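Local coordinates for protein minor fimbrium subunit Mfa5 (Porphyromonas gingivalis ATCC 33277, PDB 6TNJ) that is an accessory subunit of the minor fimbriae, pili mediating biofilm formation and adhesion to host cells and other bacteria, and here includes its von Willebrand factor A domain, at residues V14-S19 with L115-L120; Q37-K42 with A278-I283; S177-R182 with P215-Y220; G238-T243 with T261-N266. All coordinates share one frame; numbering follows the deposited sequence. Where two conformers were deposited one is given.

Contact 1. Residues V14-S19 with L115-L120. With CA (calcium ion), chain C.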
loop_
_atom_site.group_PDB
_atom_site.type_symbol
_atom_site.label_atom_id
_atom_site.label_comp_id
_atom_site.label_asym_id
_atom_site.label_seq_id
_atom_site.Cartn_x
_atom_site.Cartn_y
_atom_site.Cartn_z
ATOM N N VAL A 14 1.679 -0.943 7.801
ATOM C CA VAL A 14 0.669 -1.434 6.875
ATOM C C VAL A 14 1.323 -2.562 6.090
ATOM O O VAL A 14 2.182 -2.307 5.238
ATOM C CB VAL A 14 0.158 -0.339 5.926
ATOM C CG1 VAL A 14 -0.944 -0.892 5.019
ATOM C CG2 VAL A 14 -0.317 0.860 6.710
ATOM N N ILE A 15 0.925 -3.802 6.366
ATOM C CA ILE A 15 1.615 -4.971 5.828
ATOM C C ILE A 15 0.678 -5.742 4.911
ATOM O O ILE A 15 -0.379 -6.220 5.333
ATOM C CB ILE A 15 2.145 -5.896 6.933
ATOM C CG1 ILE A 15 3.030 -5.136 7.920
ATOM C CG2 ILE A 15 2.896 -7.034 6.301
ATOM C CD1 ILE A 15 4.266 -4.544 7.319
ATOM N N ASP A 16 1.094 -5.902 3.662
ATOM C CA ASP A 16 0.394 -6.741 2.686
ATOM C C ASP A 16 0.591 -8.224 3.025
ATOM O O ASP A 16 1.724 -8.713 3.029
ATOM C CB ASP A 16 0.967 -6.401 1.312
ATOM C CG ASP A 16 0.332 -7.166 0.177
ATOM O OD1 ASP A 16 -0.602 -7.967 0.430
ATOM O OD2 ASP A 16 0.801 -6.961 -0.968
ATOM N N GLN A 17 -0.512 -8.945 3.274
ATOM C CA GLN A 17 -0.476 -10.383 3.534
ATOM C C GLN A 17 -1.202 -11.146 2.428
ATOM O O GLN A 17 -1.937 -12.116 2.679
ATOM C CB GLN A 17 -1.056 -10.730 4.919
ATOM C CG GLN A 17 -2.508 -10.325 5.180
ATOM C CD GLN A 17 -3.119 -10.937 6.439
ATOM O OE1 GLN A 17 -2.431 -11.211 7.438
ATOM N NE2 GLN A 17 -4.427 -11.154 6.393
ATOM N N SER A 18 -0.996 -10.746 1.180
ATOM C CA SER A 18 -1.618 -11.449 0.069
ATOM C C SER A 18 -1.047 -12.860 -0.062
ATOM O O SER A 18 -0.012 -13.200 0.510
ATOM C CB SER A 18 -1.411 -10.684 -1.237
ATOM O OG SER A 18 -2.009 -9.409 -1.157
ATOM N N SER A 19 -1.760 -13.695 -0.837
ATOM C CA SER A 19 -1.410 -15.097 -1.040
ATOM C C SER A 19 0.042 -15.313 -1.482
ATOM O O SER A 19 0.639 -16.329 -1.156
ATOM C CB SER A 19 -2.366 -15.702 -2.074
ATOM O OG SER A 19 -3.646 -15.859 -1.507
ATOM N N LEU A 115 4.476 1.257 4.506
ATOM C CA LEU A 115 3.752 0.361 3.629
ATOM C C LEU A 115 4.713 -0.685 3.090
ATOM O O LEU A 115 5.756 -0.352 2.534
ATOM C CB LEU A 115 3.114 1.123 2.465
ATOM C CG LEU A 115 2.458 0.228 1.410
ATOM C CD1 LEU A 115 1.283 -0.548 2.016
ATOM C CD2 LEU A 115 2.021 1.029 0.181
ATOM N N MET A 116 4.339 -1.941 3.207
ATOM C CA MET A 116 5.119 -3.021 2.648
ATOM C C MET A 116 4.199 -3.879 1.796
ATOM O O MET A 116 3.154 -4.313 2.285
ATOM C CB MET A 116 5.738 -3.824 3.788
ATOM C CG MET A 116 6.552 -4.987 3.382
ATOM S SD MET A 116 7.025 -5.924 4.857
ATOM C CE MET A 116 7.317 -7.455 4.021
ATOM N N SER A 117 4.575 -4.108 0.538
ATOM C CA SER A 117 3.803 -4.928 -0.382
ATOM C C SER A 117 4.732 -5.684 -1.327
ATOM O O SER A 117 5.761 -5.156 -1.763
ATOM C CB SER A 117 2.813 -4.074 -1.175
ATOM O OG SER A 117 2.153 -4.845 -2.158
ATOM N N ASP A 118 4.360 -6.934 -1.631
ATOM C CA ASP A 118 5.104 -7.789 -2.545
ATOM C C ASP A 118 4.405 -7.942 -3.891
ATOM O O ASP A 118 4.668 -8.905 -4.614
ATOM C CB ASP A 118 5.342 -9.173 -1.918
ATOM C CG ASP A 118 4.095 -10.018 -1.865
ATOM O OD1 ASP A 118 2.987 -9.448 -1.798
ATOM O OD2 ASP A 118 4.216 -11.250 -1.906
ATOM N N GLY A 119 3.536 -7.017 -4.268
ATOM C CA GLY A 119 2.898 -7.240 -5.555
ATOM C C GLY A 119 2.095 -6.058 -6.034
ATOM O O GLY A 119 2.047 -5.005 -5.398
ATOM N N LEU A 120 1.476 -6.253 -7.190
ATOM C CA LEU A 120 0.555 -5.265 -7.728
ATOM C C LEU A 120 -0.701 -5.200 -6.891
ATOM O O LEU A 120 -1.226 -6.235 -6.474
ATOM C CB LEU A 120 0.125 -5.648 -9.131
ATOM C CG LEU A 120 1.155 -5.882 -10.214
ATOM C CD1 LEU A 120 0.455 -6.319 -11.465
ATOM C CD2 LEU A 120 1.856 -4.615 -10.421
HETATM CA CA CA C . 1.235 -10.126 -3.238
HETATM O O HOH W 1 0.706 -8.282 -3.264
HETATM O O HOH W 2 2.562 -10.652 -5.697
HETATM O O HOH W 3 0.121 -10.663 -5.135
#
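The calcium site of the von Willebrand factor A domain lies at the ends of two strands, where Asp16 and Asp118 meet; Asp16, Ser18 and Ser20 match the DxSxS pattern, consistent with a metal-ion-dependent adhesion site (MIDAS). The strands leading there, 14-16 and 115-117, run parallel, their axes 3° apart. Met116 N donates to Val14 O and Asp16 N to Met116 O, which fixes the pairing of Val14 with Leu115 and Ile15 with Met116. Beyond these bonds the side chains take over. Asp16 holds CG anti to its N (chi1 -179°), which carries the carboxylate across to the other strand end. Asp16 OD2 accepts from Ser117 OG at 2.8 Å, on the anti side, and from one of the three waters on the calcium. Asp16 appears to reach the ion through this water, whose modelled distance to the metal is doubtfully short; Asp118 OD1 binds calcium directly, at 2.4 Å. Asp16 OD1 takes the N-H of Ser18 from above the carboxylate plane in an Asx turn, so both oxygens are held. The planes of the two carboxylates are 79° apart, with Asp16 OD2 and Asp118 OD1 separated by 3.4 Å. Ser20 OG completes the protein ligands, and Arg28 forms a salt bridge with Asp118 OD2. The pair lies inside the central sheet, flanked by strands 53-60 and 240-246, while helix 252-259 packs against Leu115 and Ser117.

Contact 2. Residues Q37-K42 with A278-I283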
loop_
_atom_site.group_PDB
_atom_site.type_symbol
_atom_site.label_atom_id
_atom_site.label_comp_id
_atom_site.label_asym_id
_atom_site.label_seq_id
_atom_site.Cartn_x
_atom_site.Cartn_y
_atom_site.Cartn_z
ATOM N N GLN A 37 8.694 -7.650 13.811
ATOM C CA GLN A 37 8.900 -7.660 15.257
ATOM C C GLN A 37 10.172 -6.921 15.618
ATOM O O GLN A 37 10.219 -6.183 16.611
ATOM C CB GLN A 37 8.966 -9.094 15.766
ATOM C CG GLN A 37 7.656 -9.830 15.655
ATOM C CD GLN A 37 7.779 -11.240 16.190
ATOM O OE1 GLN A 37 7.507 -11.487 17.358
ATOM N NE2 GLN A 37 8.217 -12.164 15.342
ATOM N N ARG A 38 11.209 -7.088 14.801
ATOM C CA ARG A 38 12.456 -6.383 15.038
ATOM C C ARG A 38 12.233 -4.876 15.046
ATOM O O ARG A 38 12.758 -4.166 15.914
ATOM C CB ARG A 38 13.463 -6.782 13.961
ATOM C CG ARG A 38 14.785 -6.047 13.987
ATOM C CD ARG A 38 15.597 -6.362 12.722
ATOM N NE ARG A 38 16.873 -5.642 12.679
ATOM C CZ ARG A 38 17.977 -6.046 13.295
ATOM N NH1 ARG A 38 17.959 -7.172 14.007
ATOM N NH2 ARG A 38 19.098 -5.328 13.204
ATOM N N PHE A 39 11.465 -4.368 14.080
ATOM C CA PHE A 39 11.174 -2.938 14.031
ATOM C C PHE A 39 10.425 -2.491 15.287
ATOM O O PHE A 39 10.768 -1.479 15.907
ATOM C CB PHE A 39 10.363 -2.620 12.767
ATOM C CG PHE A 39 9.931 -1.179 12.669
ATOM C CD1 PHE A 39 8.663 -0.801 13.026
ATOM C CD2 PHE A 39 10.816 -0.204 12.217
ATOM C CE1 PHE A 39 8.270 0.535 12.961
ATOM C CE2 PHE A 39 10.430 1.132 12.125
ATOM C CZ PHE A 39 9.153 1.501 12.500
ATOM N N VAL A 40 9.399 -3.237 15.673
ATOM C CA VAL A 40 8.616 -2.870 16.853
ATOM C C VAL A 40 9.513 -2.765 18.077
ATOM O O VAL A 40 9.427 -1.805 18.861
ATOM C CB VAL A 40 7.483 -3.890 17.077
ATOM C CG1 VAL A 40 6.891 -3.733 18.475
ATOM C CG2 VAL A 40 6.381 -3.743 16.012
ATOM N N LYS A 41 10.377 -3.764 18.277
ATOM C CA LYS A 41 11.273 -3.760 19.431
ATOM C C LYS A 41 12.255 -2.597 19.375
ATOM O O LYS A 41 12.551 -1.969 20.402
ATOM C CB LYS A 41 12.023 -5.078 19.500
ATOM C CG LYS A 41 11.135 -6.275 19.707
ATOM C CD LYS A 41 11.916 -7.553 19.562
ATOM C CE LYS A 41 11.039 -8.749 19.877
ATOM N NZ LYS A 41 11.603 -10.018 19.336
ATOM N N LYS A 42 12.776 -2.299 18.181
ATOM C CA LYS A 42 13.713 -1.195 18.027
ATOM C C LYS A 42 13.059 0.139 18.351
ATOM O O LYS A 42 13.692 1.016 18.950
ATOM C CB LYS A 42 14.260 -1.183 16.596
ATOM C CG LYS A 42 15.538 -0.385 16.407
ATOM C CD LYS A 42 16.169 -0.665 15.039
ATOM C CE LYS A 42 16.671 -2.102 14.899
ATOM N NZ LYS A 42 17.737 -2.455 15.889
ATOM N N ALA A 278 17.356 -4.954 6.971
ATOM C CA ALA A 278 18.138 -3.745 6.762
ATOM C C ALA A 278 17.251 -2.574 6.356
ATOM O O ALA A 278 17.536 -1.427 6.718
ATOM C CB ALA A 278 19.220 -3.989 5.716
ATOM N N ALA A 279 16.172 -2.827 5.608
ATOM C CA ALA A 279 15.282 -1.729 5.227
ATOM C C ALA A 279 14.532 -1.199 6.441
ATOM O O ALA A 279 14.420 0.017 6.630
ATOM C CB ALA A 279 14.294 -2.182 4.148
ATOM N N PHE A 280 14.011 -2.094 7.287
ATOM C CA PHE A 280 13.342 -1.619 8.495
ATOM C C PHE A 280 14.315 -0.919 9.428
ATOM O O PHE A 280 13.949 0.054 10.100
ATOM C CB PHE A 280 12.667 -2.768 9.228
ATOM C CG PHE A 280 11.310 -3.074 8.739
ATOM C CD1 PHE A 280 10.221 -2.309 9.127
ATOM C CD2 PHE A 280 11.106 -4.137 7.878
ATOM C CE1 PHE A 280 8.959 -2.615 8.672
ATOM C CE2 PHE A 280 9.842 -4.420 7.416
ATOM C CZ PHE A 280 8.771 -3.663 7.832
ATOM N N ASP A 281 15.559 -1.408 9.501
ATOM C CA ASP A 281 16.554 -0.718 10.316
ATOM C C ASP A 281 16.784 0.697 9.808
ATOM O O ASP A 281 16.923 1.641 10.593
ATOM C CB ASP A 281 17.891 -1.468 10.295
ATOM C CG ASP A 281 17.895 -2.697 11.161
ATOM O OD1 ASP A 281 16.888 -2.976 11.833
ATOM O OD2 ASP A 281 18.927 -3.401 11.144
ATOM N N ASN A 282 16.873 0.858 8.494
ATOM C CA ASN A 282 17.124 2.193 7.970
ATOM C C ASN A 282 15.928 3.104 8.223
ATOM O O ASN A 282 16.096 4.295 8.521
ATOM C CB ASN A 282 17.454 2.128 6.486
ATOM C CG ASN A 282 17.884 3.479 5.931
ATOM O OD1 ASN A 282 17.084 4.217 5.366
ATOM N ND2 ASN A 282 19.158 3.815 6.117
ATOM N N ILE A 283 14.710 2.562 8.122
ATOM C CA ILE A 283 13.522 3.375 8.377
ATOM C C ILE A 283 13.479 3.814 9.833
ATOM O O ILE A 283 13.164 4.972 10.139
ATOM C CB ILE A 283 12.246 2.612 7.975
ATOM C CG1 ILE A 283 12.202 2.463 6.451
ATOM C CG2 ILE A 283 11.019 3.331 8.535
ATOM C CD1 ILE A 283 11.175 1.462 5.968
#
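Arg38 reaches from helix 26-43 to Asp281 of helix 276-290, two neighbouring helices on one face of the central sheet in this Rossmann-like von Willebrand factor A fold. The short segments run nearly alongside each other, with a crossing angle of -23° and axes 9.6 Å apart. From CB, which points toward the other helix, the Arg38 chain is fully extended to NE, with CG anti to the backbone N. Arg38 CD comes within 3.7 Å of Asp281 OD1. Arg38 NE then donates to Asp281 OD1 at 2.8 Å, and Arg38 NH2 to Asp281 OD2 at 2.8 Å. This is a side-on, two-nitrogen salt bridge: each oxygen is met on its syn side, and the acceptors lie near the guanidinium plane although the two flat groups are turned 37° from one another. Such a double grip restrains rotation of both ends. Lys42 adds positive charge nearby, but its bent chain presents CE rather than NZ to Asp281 OD1. Beneath this salt bridge the contact is aromatic. The rings of Phe39 and Phe280 meet obliquely, planes at 53°, and both side chains also touch Ile114 of strand 110-117, which places them between helices and sheet. Ile283 adds a looser contact, CG2 to Phe39 CE2. The tightest apolar approach is made by Phe280 CD1, which sits 3.7 Å from Phe39 CB and equally close to Phe39 CG.

Contact 3. Residues S177-R182 with P215-Y220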
loop_
_atom_site.group_PDB
_atom_site.type_symbol
_atom_site.label_atom_id
_atom_site.label_comp_id
_atom_site.label_asym_id
_atom_site.label_seq_id
_atom_site.Cartn_x
_atom_site.Cartn_y
_atom_site.Cartn_z
ATOM N N SER A 177 -4.754 2.607 -27.075
ATOM C CA SER A 177 -5.689 3.722 -26.966
ATOM C C SER A 177 -6.517 3.702 -25.684
ATOM O O SER A 177 -7.201 4.687 -25.401
ATOM C CB SER A 177 -6.639 3.732 -28.165
ATOM O OG SER A 177 -5.917 4.061 -29.337
ATOM N N SER A 178 -6.473 2.619 -24.918
ATOM C CA SER A 178 -7.386 2.451 -23.805
ATOM C C SER A 178 -7.014 3.378 -22.649
ATOM O O SER A 178 -5.904 3.905 -22.563
ATOM C CB SER A 178 -7.381 0.999 -23.322
ATOM O OG SER A 178 -7.875 0.095 -24.310
ATOM N N LYS A 179 -7.958 3.542 -21.732
ATOM C CA LYS A 179 -7.845 4.477 -20.621
ATOM C C LYS A 179 -7.918 3.714 -19.304
ATOM O O LYS A 179 -8.714 2.783 -19.146
ATOM C CB LYS A 179 -8.964 5.528 -20.668
ATOM C CG LYS A 179 -9.177 6.128 -22.053
ATOM C CD LYS A 179 -8.148 7.163 -22.378
ATOM C CE LYS A 179 -8.534 7.938 -23.643
ATOM N NZ LYS A 179 -7.378 8.758 -24.076
ATOM N N VAL A 180 -7.110 4.123 -18.335
ATOM C CA VAL A 180 -7.074 3.427 -17.059
ATOM C C VAL A 180 -7.303 4.438 -15.957
ATOM O O VAL A 180 -7.163 5.644 -16.147
ATOM C CB VAL A 180 -5.748 2.659 -16.840
ATOM C CG1 VAL A 180 -5.528 1.661 -17.990
ATOM C CG2 VAL A 180 -4.562 3.622 -16.736
ATOM N N GLY A 181 -7.681 3.919 -14.796
ATOM C CA GLY A 181 -7.944 4.767 -13.664
ATOM C C GLY A 181 -6.845 5.763 -13.375
ATOM O O GLY A 181 -5.651 5.427 -13.381
ATOM N N ARG A 182 -7.258 6.998 -13.102
ATOM C CA ARG A 182 -6.342 8.058 -12.714
ATOM C C ARG A 182 -5.792 7.804 -11.312
ATOM O O ARG A 182 -6.305 6.975 -10.559
ATOM C CB ARG A 182 -7.060 9.404 -12.767
ATOM C CG ARG A 182 -7.291 9.924 -14.193
ATOM C CD ARG A 182 -8.244 11.117 -14.247
ATOM N NE ARG A 182 -7.915 12.161 -13.265
ATOM C CZ ARG A 182 -8.752 13.126 -12.891
ATOM N NH1 ARG A 182 -9.961 13.203 -13.428
ATOM N NH2 ARG A 182 -8.381 14.023 -11.983
ATOM N N PRO A 215 -17.709 2.921 -23.550
ATOM C CA PRO A 215 -17.440 2.443 -24.913
ATOM C C PRO A 215 -15.962 2.412 -25.276
ATOM O O PRO A 215 -15.091 2.737 -24.452
ATOM C CB PRO A 215 -18.207 3.456 -25.771
ATOM C CG PRO A 215 -18.075 4.745 -24.989
ATOM C CD PRO A 215 -18.105 4.340 -23.528
ATOM N N HIS A 216 -15.665 1.980 -26.504
ATOM C CA HIS A 216 -14.335 2.097 -27.090
ATOM C C HIS A 216 -13.834 3.496 -26.764
ATOM O O HIS A 216 -14.621 4.444 -26.782
ATOM C CB HIS A 216 -14.384 1.832 -28.607
ATOM C CG HIS A 216 -13.062 1.980 -29.291
ATOM N ND1 HIS A 216 -12.489 3.205 -29.539
ATOM C CD2 HIS A 216 -12.181 1.053 -29.739
ATOM C CE1 HIS A 216 -11.316 3.033 -30.128
ATOM N NE2 HIS A 216 -11.103 1.737 -30.255
ATOM N N PRO A 217 -12.537 3.685 -26.461
ATOM C CA PRO A 217 -11.437 2.727 -26.562
ATOM C C PRO A 217 -11.266 1.798 -25.353
ATOM O O PRO A 217 -10.259 1.111 -25.313
ATOM C CB PRO A 217 -10.224 3.627 -26.701
ATOM C CG PRO A 217 -10.559 4.786 -25.888
ATOM C CD PRO A 217 -12.056 5.000 -26.013
ATOM N N TYR A 218 -12.236 1.815 -24.434
ATOM C CA TYR A 218 -12.356 0.944 -23.265
ATOM C C TYR A 218 -11.595 1.495 -22.069
ATOM O O TYR A 218 -10.526 2.085 -22.227
ATOM C CB TYR A 218 -11.924 -0.474 -23.595
ATOM C CG TYR A 218 -12.750 -0.993 -24.736
ATOM C CD1 TYR A 218 -14.137 -0.919 -24.683
ATOM C CD2 TYR A 218 -12.159 -1.504 -25.877
ATOM C CE1 TYR A 218 -14.903 -1.361 -25.724
ATOM C CE2 TYR A 218 -12.931 -1.954 -26.930
ATOM C CZ TYR A 218 -14.300 -1.869 -26.847
ATOM O OH TYR A 218 -15.092 -2.307 -27.882
ATOM N N TYR A 219 -12.183 1.270 -20.888
ATOM C CA TYR A 219 -11.881 1.907 -19.624
ATOM C C TYR A 219 -11.737 0.833 -18.556
ATOM O O TYR A 219 -12.535 -0.111 -18.492
ATOM C CB TYR A 219 -12.993 2.912 -19.241
ATOM C CG TYR A 219 -13.097 4.057 -20.231
ATOM C CD1 TYR A 219 -13.733 3.890 -21.461
ATOM C CD2 TYR A 219 -12.532 5.292 -19.948
ATOM C CE1 TYR A 219 -13.800 4.928 -22.362
ATOM C CE2 TYR A 219 -12.583 6.325 -20.860
ATOM C CZ TYR A 219 -13.223 6.137 -22.059
ATOM O OH TYR A 219 -13.297 7.174 -22.965
ATOM N N TYR A 220 -10.718 0.996 -17.712
ATOM C CA TYR A 220 -10.319 -0.008 -16.733
ATOM C C TYR A 220 -9.927 0.687 -15.440
ATOM O O TYR A 220 -9.046 1.550 -15.454
ATOM C CB TYR A 220 -9.142 -0.861 -17.226
ATOM C CG TYR A 220 -9.394 -1.494 -18.577
ATOM C CD1 TYR A 220 -9.193 -0.774 -19.723
ATOM C CD2 TYR A 220 -9.877 -2.779 -18.691
ATOM C CE1 TYR A 220 -9.455 -1.316 -20.970
ATOM C CE2 TYR A 220 -10.139 -3.336 -19.912
ATOM C CZ TYR A 220 -9.925 -2.592 -21.069
ATOM O OH TYR A 220 -10.186 -3.105 -22.321
#
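Lys179 lays its first two side-chain carbons along the ring of Tyr219, CB lying 3.6 Å from CD2 and CG 3.6 Å from CE2. The two side chains leave their strands side by side and point the same way, and the bend at chi2 (-78°) then leads the lysine end away. On the other face of the sheet are Val180 and Tyr220. The Tyr220 ring turns its edge to the first strand: CD1 approaches Lys179 O and CE1 approaches Ser178 CB, while its hydroxyl is bonded to Asn172 O. Between these faces the backbones pair in parallel. Lys179 N donates to Tyr218 O in an almost straight bond (170°), Tyr220 N returns to Lys179 O, and Gly181 N donates to Tyr220 O at 2.8 Å; the last two are more bent. Before the strands pair, Ser178 OG donates to Pro217 O at 2.8 Å, tilted 19° from the carbonyl plane, and also bonds to Thr175 N. Pro217, which follows a cis peptide bond, rests its CG against Ser177 O at 3.4 Å. The serine therefore ties the turn around Pro217 to the residue just before strand 179-181. Strand 135-136 pairs antiparallel with 179-181 on the far side from 219-221, and Val180 packs on helix 145-155. The arrangement is that of a parallel strand pair inside a small mixed sheet of four short strands, separate from the central sheet of the von Willebrand factor A fold.

Contact 4. Residues G238-T243 with T261-N266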
loop_
_atom_site.group_PDB
_atom_site.type_symbol
_atom_site.label_atom_id
_atom_site.label_comp_id
_atom_site.label_asym_id
_atom_site.label_seq_id
_atom_site.Cartn_x
_atom_site.Cartn_y
_atom_site.Cartn_z
ATOM N N GLY A 238 0.037 15.482 5.863
ATOM C CA GLY A 238 1.268 15.668 6.591
ATOM C C GLY A 238 1.977 14.397 7.007
ATOM O O GLY A 238 2.934 14.477 7.782
ATOM N N TYR A 239 1.519 13.227 6.554
ATOM C CA TYR A 239 2.121 11.970 6.961
ATOM C C TYR A 239 3.248 11.578 6.017
ATOM O O TYR A 239 3.139 11.713 4.797
ATOM C CB TYR A 239 1.075 10.834 7.031
ATOM C CG TYR A 239 -0.247 11.197 7.652
ATOM C CD1 TYR A 239 -0.330 12.167 8.641
ATOM C CD2 TYR A 239 -1.416 10.561 7.265
ATOM C CE1 TYR A 239 -1.534 12.527 9.192
ATOM C CE2 TYR A 239 -2.631 10.908 7.821
ATOM C CZ TYR A 239 -2.674 11.883 8.804
ATOM O OH TYR A 239 -3.855 12.217 9.378
ATOM N N THR A 240 4.335 11.096 6.600
ATOM C CA THR A 240 5.477 10.598 5.845
ATOM C C THR A 240 5.218 9.137 5.520
ATOM O O THR A 240 4.819 8.370 6.401
ATOM C CB THR A 240 6.772 10.737 6.651
ATOM O OG1 THR A 240 7.041 12.130 6.861
ATOM C CG2 THR A 240 7.946 10.086 5.928
ATOM N N ILE A 241 5.417 8.761 4.259
ATOM C CA ILE A 241 5.222 7.382 3.830
ATOM C C ILE A 241 6.559 6.789 3.422
ATOM O O ILE A 241 7.244 7.301 2.520
ATOM C CB ILE A 241 4.210 7.246 2.683
ATOM C CG1 ILE A 241 2.857 7.832 3.070
ATOM C CG2 ILE A 241 4.085 5.784 2.353
ATOM C CD1 ILE A 241 1.762 7.570 2.057
ATOM N N HIS A 242 6.915 5.683 4.074
ATOM C CA HIS A 242 8.053 4.859 3.703
ATOM C C HIS A 242 7.486 3.599 3.081
ATOM O O HIS A 242 6.632 2.957 3.692
ATOM C CB HIS A 242 8.906 4.469 4.915
ATOM C CG HIS A 242 9.181 5.586 5.865
ATOM N ND1 HIS A 242 10.429 6.157 5.998
ATOM C CD2 HIS A 242 8.392 6.203 6.776
ATOM C CE1 HIS A 242 10.387 7.085 6.927
ATOM N NE2 HIS A 242 9.157 7.141 7.408
ATOM N N THR A 243 7.947 3.235 1.890
ATOM C CA THR A 243 7.394 2.075 1.213
ATOM C C THR A 243 8.489 1.064 0.922
ATOM O O THR A 243 9.546 1.406 0.389
ATOM C CB THR A 243 6.657 2.486 -0.054
ATOM O OG1 THR A 243 5.585 3.381 0.302
ATOM C CG2 THR A 243 6.064 1.271 -0.742
ATOM N N THR A 261 4.028 5.570 -4.146
ATOM C CA THR A 261 3.288 5.755 -2.888
ATOM C C THR A 261 4.141 6.407 -1.813
ATOM O O THR A 261 3.592 6.990 -0.871
ATOM C CB THR A 261 2.750 4.432 -2.312
ATOM O OG1 THR A 261 3.835 3.585 -1.878
ATOM C CG2 THR A 261 1.899 3.692 -3.287
ATOM N N ALA A 262 5.465 6.295 -1.914
ATOM C CA ALA A 262 6.346 6.795 -0.867
ATOM C C ALA A 262 6.417 8.324 -0.907
ATOM O O ALA A 262 6.061 8.972 -1.894
ATOM C CB ALA A 262 7.748 6.190 -1.004
ATOM N N THR A 263 6.898 8.908 0.189
ATOM C CA THR A 263 7.035 10.365 0.229
ATOM C C THR A 263 7.879 10.873 -0.944
ATOM O O THR A 263 7.542 11.882 -1.586
ATOM C CB THR A 263 7.627 10.775 1.581
ATOM O OG1 THR A 263 6.585 10.773 2.552
ATOM C CG2 THR A 263 8.256 12.148 1.524
ATOM N N ASP A 264 8.963 10.181 -1.236
ATOM C CA ASP A 264 9.835 10.461 -2.371
ATOM C C ASP A 264 10.656 9.209 -2.622
ATOM O O ASP A 264 10.530 8.210 -1.906
ATOM C CB ASP A 264 10.718 11.679 -2.115
ATOM C CG ASP A 264 11.520 11.563 -0.845
ATOM O OD1 ASP A 264 12.011 10.458 -0.526
ATOM O OD2 ASP A 264 11.678 12.591 -0.168
ATOM N N GLU A 265 11.528 9.263 -3.629
ATOM C CA GLU A 265 12.237 8.046 -4.014
ATOM C C GLU A 265 13.191 7.580 -2.927
ATOM O O GLU A 265 13.485 6.385 -2.833
ATOM C CB GLU A 265 12.995 8.268 -5.329
ATOM N N ASN A 266 13.680 8.502 -2.097
ATOM C CA ASN A 266 14.542 8.145 -0.983
ATOM C C ASN A 266 13.789 7.469 0.151
ATOM O O ASN A 266 14.426 6.936 1.065
ATOM C CB ASN A 266 15.256 9.393 -0.471
ATOM C CG ASN A 266 16.352 9.835 -1.404
ATOM O OD1 ASN A 266 16.805 9.063 -2.249
ATOM N ND2 ASN A 266 16.785 11.074 -1.267
HETATM O O HOH W 4 5.079 12.854 2.744
#
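Ile241 and Thr263 make a reciprocal pair where strand 240-246 meets the loop entering strand 268-271. Ile241 N donates to Thr263 OG1 at 2.9 Å (168°), and Thr263 N donates to Ile241 O at 2.9 Å (167°). One residue of the loop thus engages both backbone polar atoms of Ile241, the first through its side chain and the second through its main chain. The tightly packed part lies further along the strand. There Thr243 OG1 donates to Thr261 OG1 at 2.8 Å, the two side chains crossing at about a right angle. Thr261 sets its hydroxyl between the backbone N and the carbonyl carbon (chi1 67°), and this oxygen also bonds to Leu258 O, in the last turn of helix 252-259. Ile241 turns CG2 and CD1 to Thr261 O, each at 3.5 Å, while its side chain also touches Ala231 and Lys235 of helix 223-236. Ala262 CB fills in beside Thr243 OG1. Toward Tyr239 the packing gives way to hydration: a water donates to Tyr239 O at 3.0 Å and lies 2.6 Å from Thr263 OG1, bridging the two segments. Thr240 meets Thr263 OG1 with carbon, CA at 3.5 Å and CG2 a little further off. The chemistry implies a junction in which two of the three bonds use threonine hydroxyls: one accepts the N-H of the buried Ile241 next to the water, the other links Thr243 to Thr261.

In the fold
Contacts 1 and 4 belong to the same central sheet and touch through Leu115 N and His242 O, probably hydrogen-bonded, as strands 110-117 and 240-246 are neighbours. Contact 1 is the most buried, pairing strands and ending at a calcium site with one directly bound carboxylate; contact 4 is partly buried and relies on threonine hydroxyls. Contact 2 lies on one face of that sheet, joining phenylalanines below to a salt bridge at its partly exposed edge, and it touches both: Phe280 packs on Met116 and Ile283 on His242. Contact 3 stands apart, its centre about 41 Å from that of contact 2, in a second small sheet whose chemistry is backbone pairing flanked by tyrosines.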